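NAD(P)H dehydrogenase (quinone) (Mycobacterium tuberculosis, PDB 1XDI) reduces quinones, probably including menadione, to quinols with NADH or NADPH, using one bound FAD per subunit of a homotetramer. Local coordinates at residues S213-L218 with L240-R245; D222-L227 with F401-C406; N389-M394 with P451-S456. All coordinates share one frame; numbering follows the deposited sequence.

Overall arrangement
The three interactions run from the nucleotide-binding part into the dimerisation domain. Interaction 1 joins the loop after strand 208-211 to the end of edge strand 239-241 of a parallel sheet. That loop leads into helix 223-235, whose start forms interaction 2 with strand 401-407 of the antiparallel sheet, so interactions 1 and 2 alternate along the chain; their centres lie about 22 Å apart. Interactions 2 and 3 also alternate, with centres about 17 Å apart and nearest atoms about 4 Å apart, whereas the centres of interactions 1 and 3 are about 34 Å apart. Interaction 2 spans the two family regions, and interaction 3 lies beside a bound FAD and a second subunit.

Interaction 1: S213-L218 with L240-R245; sequences SQDHVL and LFKNAR
Ser213 and Asn243 bring the two backbones to a CA–CA separation of 4.4 Å, which widens toward Val217 and Leu240 as the loop draws away from strand 239-241. The single assigned hydrogen bond of the contact runs from Asn243 N to Gln214 O, 3.2 Å long and nearly straight at 171°. The donor stands above the plane of the Gln214 carbonyl, 46° out of it. Asn243 adopts the left-handed helical conformation just past the strand end; its CA also points a C–H at Ser213 O, with Asn243 CA to Ser213 O at 3.4 Å.

Among the side chains, Lys242 lies along the Asp215 carbonyl. Its CG is beside the backbone N, anti to the carbonyl carbon (chi1 -67°), with Lys242 CG 3.4 Å and Lys242 NZ 3.6 Å from Asp215 O. The chain bends at chi2, which sets CD, and again at chi4, which leaves NZ near Asp215. Asp215 OD1 and Lys242 NZ are nevertheless 4.2 Å apart, beyond a salt bridge. Farther along, Val217 CG2 meets Leu240 CD1 at 4.2 Å, an apolar touch beside the polar stretch.

The contact joins the loop after strand 208-211 to the end of edge strand 239-241 in a parallel, Rossmann-type sheet, away from the annotated sites. Ser190 OG accepts from Gln214 N, and Phe241 continues the sheet through backbone bonds to Val210 and Ala212. Val217 also packs on Val210 and on Phe233 of helix 223-235.

The chemistry is therefore mainly that of backbone carbonyls at the surface: one N–H and one C–H of Asn243 address two successive carbonyl oxygens. The Asp215–Lys242 attraction is probably modest and softened by solvent, since both residues are exposed.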
loop_
_atom_site.group_PDB
_atom_site.type_symbol
_atom_site.label_atom_id
_atom_site.label_comp_id
_atom_site.label_asym_id
_atom_site.label_seq_id
_atom_site.Cartn_x
_atom_site.Cartn_y
_atom_site.Cartn_z
ATOM N N SER A 213 29.394 -34.027 0.858
ATOM C CA SER A 213 28.771 -34.696 -0.288
ATOM C C SER A 213 28.813 -33.758 -1.463
ATOM O O SER A 213 28.874 -34.177 -2.608
ATOM C CB SER A 213 27.321 -35.039 -0.035
ATOM O OG SER A 213 26.982 -34.842 1.318
ATOM N N GLN A 214 28.805 -32.471 -1.191
ATOM C CA GLN A 214 28.809 -31.526 -2.286
ATOM C C GLN A 214 30.193 -30.911 -2.510
ATOM O O GLN A 214 31.192 -31.376 -1.954
ATOM C CB GLN A 214 27.745 -30.447 -2.010
ATOM C CG GLN A 214 26.382 -30.690 -2.701
ATOM C CD GLN A 214 25.836 -32.114 -2.526
ATOM O OE1 GLN A 214 25.747 -32.621 -1.406
ATOM N NE2 GLN A 214 25.456 -32.756 -3.630
ATOM N N ASP A 215 30.217 -29.877 -3.341
ATOM C CA ASP A 215 31.384 -29.089 -3.685
ATOM C C ASP A 215 31.999 -28.282 -2.551
ATOM O O ASP A 215 33.186 -27.992 -2.544
ATOM C CB ASP A 215 30.955 -28.085 -4.721
ATOM C CG ASP A 215 31.569 -28.339 -6.005
ATOM O OD1 ASP A 215 32.227 -29.384 -6.093
ATOM O OD2 ASP A 215 31.410 -27.518 -6.919
ATOM N N HIS A 216 31.152 -27.853 -1.629
ATOM C CA HIS A 216 31.570 -26.999 -0.518
ATOM C C HIS A 216 31.171 -27.541 0.833
ATOM O O HIS A 216 30.260 -28.359 0.955
ATOM C CB HIS A 216 30.902 -25.615 -0.625
ATOM C CG HIS A 216 31.147 -24.887 -1.917
ATOM N ND1 HIS A 216 30.858 -25.421 -3.162
ATOM C CD2 HIS A 216 31.584 -23.621 -2.142
ATOM C CE1 HIS A 216 31.108 -24.513 -4.092
ATOM N NE2 HIS A 216 31.548 -23.413 -3.499
ATOM N N VAL A 217 31.844 -27.034 1.853
ATOM C CA VAL A 217 31.512 -27.398 3.222
ATOM C C VAL A 217 30.096 -26.903 3.403
ATOM O O VAL A 217 29.241 -27.612 3.914
ATOM C CB VAL A 217 32.333 -26.626 4.232
ATOM C CG1 VAL A 217 31.754 -26.864 5.631
ATOM C CG2 VAL A 217 33.790 -27.028 4.156
ATOM N N LEU A 218 29.862 -25.662 2.974
ATOM C CA LEU A 218 28.552 -25.017 3.058
ATOM C C LEU A 218 28.059 -24.729 1.659
ATOM O O LEU A 218 28.351 -23.672 1.110
ATOM C CB LEU A 218 28.672 -23.686 3.801
ATOM C CG LEU A 218 27.488 -22.855 4.301
ATOM C CD1 LEU A 218 27.710 -21.407 3.935
ATOM C CD2 LEU A 218 26.206 -23.376 3.744
ATOM N N LEU A 240 38.952 -30.332 3.576
ATOM C CA LEU A 240 37.738 -31.021 3.111
ATOM C C LEU A 240 37.971 -32.015 1.975
ATOM O O LEU A 240 38.818 -31.793 1.130
ATOM C CB LEU A 240 36.630 -30.040 2.662
ATOM C CG LEU A 240 36.806 -29.422 1.275
ATOM C CD1 LEU A 240 35.642 -28.693 0.764
ATOM C CD2 LEU A 240 37.981 -28.489 1.370
ATOM N N PHE A 241 37.233 -33.128 1.996
ATOM C CA PHE A 241 37.255 -34.105 0.904
ATOM C C PHE A 241 35.923 -33.771 0.211
ATOM O O PHE A 241 34.850 -34.044 0.783
ATOM C CB PHE A 241 37.149 -35.576 1.382
ATOM C CG PHE A 241 38.339 -36.089 2.150
ATOM C CD1 PHE A 241 39.560 -36.291 1.529
ATOM C CD2 PHE A 241 38.212 -36.411 3.510
ATOM C CE1 PHE A 241 40.624 -36.806 2.243
ATOM C CE2 PHE A 241 39.269 -36.924 4.235
ATOM C CZ PHE A 241 40.477 -37.128 3.606
ATOM N N LYS A 242 35.966 -33.190 -0.990
ATOM C CA LYS A 242 34.719 -32.871 -1.718
ATOM C C LYS A 242 34.127 -34.140 -2.272
ATOM O O LYS A 242 34.852 -35.081 -2.518
ATOM C CB LYS A 242 34.952 -31.954 -2.934
ATOM C CG LYS A 242 35.421 -30.530 -2.641
ATOM C CD LYS A 242 36.479 -30.134 -3.652
ATOM C CE LYS A 242 36.756 -28.666 -3.637
ATOM N NZ LYS A 242 35.996 -28.096 -4.783
ATOM N N ASN A 243 32.817 -34.135 -2.484
ATOM C CA ASN A 243 32.068 -35.238 -3.081
ATOM C C ASN A 243 32.327 -36.618 -2.553
ATOM O O ASN A 243 32.571 -37.549 -3.308
ATOM C CB ASN A 243 32.283 -35.244 -4.588
ATOM C CG ASN A 243 31.966 -33.908 -5.222
ATOM O OD1 ASN A 243 30.942 -33.278 -4.914
ATOM N ND2 ASN A 243 32.840 -33.464 -6.116
ATOM N N ALA A 244 32.267 -36.765 -1.247
ATOM C CA ALA A 244 32.489 -38.063 -0.682
ATOM C C ALA A 244 31.431 -38.292 0.365
ATOM O O ALA A 244 30.918 -37.341 0.966
ATOM C CB ALA A 244 33.877 -38.136 -0.090
ATOM N N ARG A 245 31.063 -39.554 0.535
ATOM C CA ARG A 245 30.073 -39.937 1.521
ATOM C C ARG A 245 30.785 -40.926 2.457
ATOM O O ARG A 245 31.677 -41.690 2.039
ATOM C CB ARG A 245 28.874 -40.622 0.865
ATOM C CG ARG A 245 28.187 -39.898 -0.320
ATOM C CD ARG A 245 26.877 -40.677 -0.740
ATOM N NE ARG A 245 26.275 -40.238 -2.014
ATOM C CZ ARG A 245 25.147 -40.745 -2.547
ATOM N NH1 ARG A 245 24.485 -41.719 -1.907
ATOM N NH2 ARG A 245 24.678 -40.294 -3.729
#

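Interaction 2: D222-L227 with F401-C406; sequences DADAAL and FVKIFC
The N-terminal cap of helix 223-235 meets strand 401-407 here through a salt-bridge network in which Asp222, Asp224 and Lys403 take part. Asp222, the N-cap, accepts from Ala225 N through the anti lone pair of OD1 (3.2 Å between Ala225 N and Asp222 OD1). The Lys403 chain, extended beyond CG, reaches the same carboxylate tip to tip, with Lys403 NZ 2.9 Å from Asp222 OD2; the hydrogen bonds to both oxygens are weak. Asp224 crosses the lysine at about a right angle and gives OD2 to the ammonium as a second salt bridge, modelled very short and doubtful in its exact length. One buried charge thus appears to be shared by two carboxylates, which should help to balance it.

Phe401 comes in beside them. Ala225 N lies at the ring edge, 3.9 Å from Phe401 CZ, and Asp224 CB approaches CZ obliquely.

The axes of segments 223-227 and 401-406 approach to 10.7 Å and run nearly antiparallel (164°). Ala225 and Phe401 also rest on Val419 of strand 413-420, Asp224 and Lys403 on Met383 of strand 379-385, while Gln369 of helix 369-374 borders Asp222 and accepts weakly from Lys403 NZ.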
loop_
_atom_site.group_PDB
_atom_site.type_symbol
_atom_site.label_atom_id
_atom_site.label_comp_id
_atom_site.label_asym_id
_atom_site.label_seq_id
_atom_site.Cartn_x
_atom_site.Cartn_y
_atom_site.Cartn_z
ATOM N N ASP A 222 23.192 -18.485 -2.968
ATOM C CA ASP A 222 23.821 -17.324 -3.563
ATOM C C ASP A 222 25.332 -17.511 -3.691
ATOM O O ASP A 222 26.042 -17.694 -2.693
ATOM C CB ASP A 222 23.503 -16.107 -2.727
ATOM C CG ASP A 222 23.949 -14.895 -3.372
ATOM O OD1 ASP A 222 25.128 -14.528 -3.123
ATOM O OD2 ASP A 222 23.103 -14.356 -4.146
ATOM N N ALA A 223 25.815 -17.447 -4.928
ATOM C CA ALA A 223 27.229 -17.656 -5.227
ATOM C C ALA A 223 28.171 -16.757 -4.456
ATOM O O ALA A 223 29.092 -17.232 -3.782
ATOM C CB ALA A 223 27.477 -17.491 -6.718
ATOM N N ASP A 224 27.962 -15.457 -4.565
ATOM C CA ASP A 224 28.807 -14.502 -3.860
ATOM C C ASP A 224 28.957 -14.776 -2.328
ATOM O O ASP A 224 30.071 -14.619 -1.766
ATOM C CB ASP A 224 28.278 -13.087 -4.150
ATOM C CG ASP A 224 28.338 -12.735 -5.663
ATOM O OD1 ASP A 224 29.445 -12.426 -6.141
ATOM O OD2 ASP A 224 27.291 -12.792 -6.363
ATOM N N ALA A 225 27.871 -15.201 -1.660
ATOM C CA ALA A 225 27.963 -15.496 -0.223
ATOM C C ALA A 225 28.861 -16.710 -0.019
ATOM O O ALA A 225 29.797 -16.690 0.794
ATOM C CB ALA A 225 26.595 -15.782 0.363
ATOM N N ALA A 226 28.541 -17.750 -0.794
ATOM C CA ALA A 226 29.216 -19.045 -0.788
ATOM C C ALA A 226 30.728 -18.866 -0.776
ATOM O O ALA A 226 31.483 -19.464 0.053
ATOM C CB ALA A 226 28.801 -19.831 -2.010
ATOM N N LEU A 227 31.164 -18.020 -1.695
ATOM C CA LEU A 227 32.567 -17.718 -1.841
ATOM C C LEU A 227 33.143 -17.111 -0.595
ATOM O O LEU A 227 34.197 -17.540 -0.134
ATOM C CB LEU A 227 32.753 -16.751 -2.989
ATOM C CG LEU A 227 33.863 -17.135 -3.937
ATOM C CD1 LEU A 227 33.961 -16.062 -5.018
ATOM C CD2 LEU A 227 35.137 -17.250 -3.143
ATOM N N PHE A 401 28.539 -7.690 2.518
ATOM C CA PHE A 401 27.837 -6.971 1.431
ATOM C C PHE A 401 26.338 -7.073 1.548
ATOM O O PHE A 401 25.821 -7.903 2.255
ATOM C CB PHE A 401 28.276 -7.507 0.038
ATOM C CG PHE A 401 27.824 -8.936 -0.262
ATOM C CD1 PHE A 401 26.497 -9.229 -0.524
ATOM C CD2 PHE A 401 28.717 -9.963 -0.296
ATOM C CE1 PHE A 401 26.088 -10.510 -0.810
ATOM C CE2 PHE A 401 28.305 -11.242 -0.584
ATOM C CZ PHE A 401 27.000 -11.512 -0.837
ATOM N N VAL A 402 25.642 -6.219 0.817
ATOM C CA VAL A 402 24.191 -6.247 0.764
ATOM C C VAL A 402 23.759 -6.346 -0.661
ATOM O O VAL A 402 24.202 -5.565 -1.479
ATOM C CB VAL A 402 23.577 -4.991 1.318
ATOM C CG1 VAL A 402 22.064 -4.998 1.087
ATOM C CG2 VAL A 402 23.930 -4.902 2.770
ATOM N N LYS A 403 22.902 -7.328 -0.939
ATOM C CA LYS A 403 22.279 -7.569 -2.263
ATOM C C LYS A 403 20.765 -7.333 -2.175
ATOM O O LYS A 403 20.095 -7.929 -1.370
ATOM C CB LYS A 403 22.464 -9.031 -2.755
ATOM C CG LYS A 403 23.719 -9.341 -3.606
ATOM C CD LYS A 403 23.625 -10.758 -4.249
ATOM C CE LYS A 403 24.973 -11.204 -4.872
ATOM N NZ LYS A 403 25.026 -12.631 -5.400
ATOM N N ILE A 404 20.223 -6.482 -3.013
ATOM C CA ILE A 404 18.787 -6.265 -3.014
ATOM C C ILE A 404 18.265 -6.540 -4.440
ATOM O O ILE A 404 18.916 -6.145 -5.406
ATOM C CB ILE A 404 18.501 -4.821 -2.540
ATOM C CG1 ILE A 404 18.164 -4.849 -1.046
ATOM C CG2 ILE A 404 17.397 -4.189 -3.349
ATOM C CD1 ILE A 404 18.216 -3.444 -0.417
ATOM N N PHE A 405 17.136 -7.241 -4.576
ATOM C CA PHE A 405 16.574 -7.553 -5.911
ATOM C C PHE A 405 15.208 -6.937 -6.112
ATOM O O PHE A 405 14.390 -6.987 -5.206
ATOM C CB PHE A 405 16.367 -9.053 -6.149
ATOM C CG PHE A 405 17.548 -9.877 -5.878
ATOM C CD1 PHE A 405 18.812 -9.469 -6.308
ATOM C CD2 PHE A 405 17.414 -11.039 -5.138
ATOM C CE1 PHE A 405 19.959 -10.213 -5.991
ATOM C CE2 PHE A 405 18.526 -11.805 -4.804
ATOM C CZ PHE A 405 19.811 -11.393 -5.229
ATOM N N CYS A 406 14.919 -6.403 -7.287
ATOM C CA CYS A 406 13.612 -5.817 -7.451
ATOM C C CYS A 406 12.946 -5.939 -8.785
ATOM O O CYS A 406 13.581 -6.034 -9.825
ATOM C CB CYS A 406 13.603 -4.338 -7.036
ATOM S SG CYS A 406 14.319 -3.190 -8.230
#

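Interaction 3: N389-M394 with P451-S456; sequences NARAKM and PSLSGS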
loop_
_atom_site.group_PDB
_atom_site.type_symbol
_atom_site.label_atom_id
_atom_site.label_comp_id
_atom_site.label_asym_id
_atom_site.label_seq_id
_atom_site.Cartn_x
_atom_site.Cartn_y
_atom_site.Cartn_z
ATOM N N ASN A 389 31.109 1.201 3.960
ATOM C CA ASN A 389 30.212 1.640 5.021
ATOM C C ASN A 389 31.061 1.937 6.301
ATOM O O ASN A 389 31.822 1.078 6.737
ATOM C CB ASN A 389 29.186 0.511 5.251
ATOM C CG ASN A 389 28.121 0.871 6.287
ATOM O OD1 ASN A 389 28.449 1.157 7.438
ATOM N ND2 ASN A 389 26.847 0.849 5.892
ATOM N N ALA A 390 30.960 3.130 6.895
ATOM C CA ALA A 390 31.759 3.441 8.100
ATOM C C ALA A 390 31.564 2.441 9.268
ATOM O O ALA A 390 32.523 2.014 9.917
ATOM C CB ALA A 390 31.463 4.886 8.572
ATOM N N ARG A 391 30.319 2.067 9.526
ATOM C CA ARG A 391 30.028 1.112 10.591
ATOM C C ARG A 391 30.843 -0.143 10.322
ATOM O O ARG A 391 31.575 -0.601 11.206
ATOM C CB ARG A 391 28.517 0.799 10.632
ATOM C CG ARG A 391 28.077 -0.353 11.569
ATOM C CD ARG A 391 28.610 -0.201 13.001
ATOM N NE ARG A 391 28.048 0.955 13.676
ATOM C CZ ARG A 391 28.600 1.509 14.739
ATOM N NH1 ARG A 391 29.733 1.007 15.217
ATOM N NH2 ARG A 391 28.008 2.516 15.340
ATOM N N ALA A 392 30.741 -0.709 9.116
ATOM C CA ALA A 392 31.546 -1.907 8.797
ATOM C C ALA A 392 33.059 -1.671 9.103
ATOM O O ALA A 392 33.723 -2.509 9.694
ATOM C CB ALA A 392 31.368 -2.289 7.343
ATOM N N LYS A 393 33.588 -0.519 8.714
ATOM C CA LYS A 393 34.985 -0.192 8.931
ATOM C C LYS A 393 35.287 -0.313 10.428
ATOM O O LYS A 393 36.315 -0.805 10.827
ATOM C CB LYS A 393 35.195 1.208 8.406
ATOM C CG LYS A 393 36.527 1.507 7.850
ATOM C CD LYS A 393 36.409 2.562 6.768
ATOM C CE LYS A 393 35.702 1.996 5.573
ATOM N NZ LYS A 393 35.805 2.900 4.351
ATOM N N MET A 394 34.347 0.103 11.249
ATOM C CA MET A 394 34.449 0.008 12.698
ATOM C C MET A 394 34.455 -1.445 13.185
ATOM O O MET A 394 35.244 -1.808 14.075
ATOM C CB MET A 394 33.275 0.721 13.314
ATOM C CG MET A 394 33.313 2.179 13.061
ATOM S SD MET A 394 31.841 3.031 13.563
ATOM C CE MET A 394 31.940 4.522 12.430
ATOM N N PRO A 451 25.844 6.290 11.878
ATOM C CA PRO A 451 26.254 5.267 10.914
ATOM C C PRO A 451 25.802 3.841 11.350
ATOM O O PRO A 451 25.889 3.454 12.529
ATOM C CB PRO A 451 27.778 5.397 10.959
ATOM C CG PRO A 451 27.967 5.441 12.372
ATOM C CD PRO A 451 27.033 6.651 12.660
ATOM N N SER A 452 25.336 3.060 10.391
ATOM C CA SER A 452 24.911 1.708 10.689
ATOM C C SER A 452 25.026 0.918 9.389
ATOM O O SER A 452 25.127 1.524 8.317
ATOM C CB SER A 452 23.449 1.696 11.186
ATOM O OG SER A 452 22.562 2.156 10.180
ATOM N N LEU A 453 25.018 -0.412 9.463
ATOM C CA LEU A 453 25.097 -1.166 8.231
ATOM C C LEU A 453 23.702 -1.109 7.587
ATOM O O LEU A 453 23.565 -1.232 6.372
ATOM C CB LEU A 453 25.511 -2.607 8.517
ATOM C CG LEU A 453 26.716 -2.753 9.458
ATOM C CD1 LEU A 453 26.867 -4.207 9.913
ATOM C CD2 LEU A 453 27.930 -2.286 8.777
ATOM N N SER A 454 22.654 -0.883 8.363
ATOM C CA SER A 454 21.363 -0.830 7.719
ATOM C C SER A 454 21.220 0.391 6.799
ATOM O O SER A 454 20.282 0.469 6.020
ATOM C CB SER A 454 20.250 -0.810 8.742
ATOM O OG SER A 454 19.999 0.521 9.137
ATOM N N GLY A 455 22.134 1.351 6.872
ATOM C CA GLY A 455 22.017 2.516 6.018
ATOM C C GLY A 455 22.361 2.160 4.587
ATOM O O GLY A 455 21.967 2.848 3.603
ATOM N N SER A 456 23.142 1.082 4.480
ATOM C CA SER A 456 23.609 0.527 3.196
ATOM C C SER A 456 22.408 -0.120 2.487
ATOM O O SER A 456 22.358 -0.133 1.259
ATOM C CB SER A 456 24.686 -0.532 3.464
ATOM O OG SER A 456 25.941 -0.034 3.169
HETATM O O HOH W 1 25.381 0.621 13.762
#
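CG of Asn389 is anti to the backbone N (chi1 -176°), which carries the amide to the 451-456 segment, and chi2 turns ND2 toward Ser452 and Ser456; Arg391, also anti at its first torsion, bends at chi2 and chi3 to bring NE near Pro451 O. The Asn389 amide works in two directions. ND2 donates to Ser452 O and to Ser456 OG, each at 3.0 Å from Asn389 ND2, with angles of 161° and 171°; both acceptors lie close to the amide plane. On the other branch, OD1 caps helix 390-394, accepting weakly from Arg391 N at 2.9 Å and from Ala392 N.

The Arg391 guanidinium meets Pro451 O at its edge. The one N–H of Arg391 NE is divided between Pro451 O, at 3.5 Å, and a water, both weakly, and the water in turn donates to Pro451 O at 3.1 Å. Nearer the backbone, Arg391 CG lies 3.4 Å from Leu453 CD2, the two side chains crossing at about a right angle; the same methyl reaches Ala392 CB. Met394 CE touches Pro451 CG at 4.1 Å.

Pro451 also touches a bound FAD and adjoins Tyr450, an FAD-binding residue. Glu425 of the second subunit accepts from Leu453 N and Ser454 N, while Lys393 makes a salt bridge to Asp100 of that subunit.

Asn389 therefore uses both ends of one amide, so the helix cap and the link to 451-456 share a single fixed side chain. Together these contacts join the N-terminal end of helix 390-394 to the segment after the cis peptide bond of Pro451, beside FAD and the subunit interface.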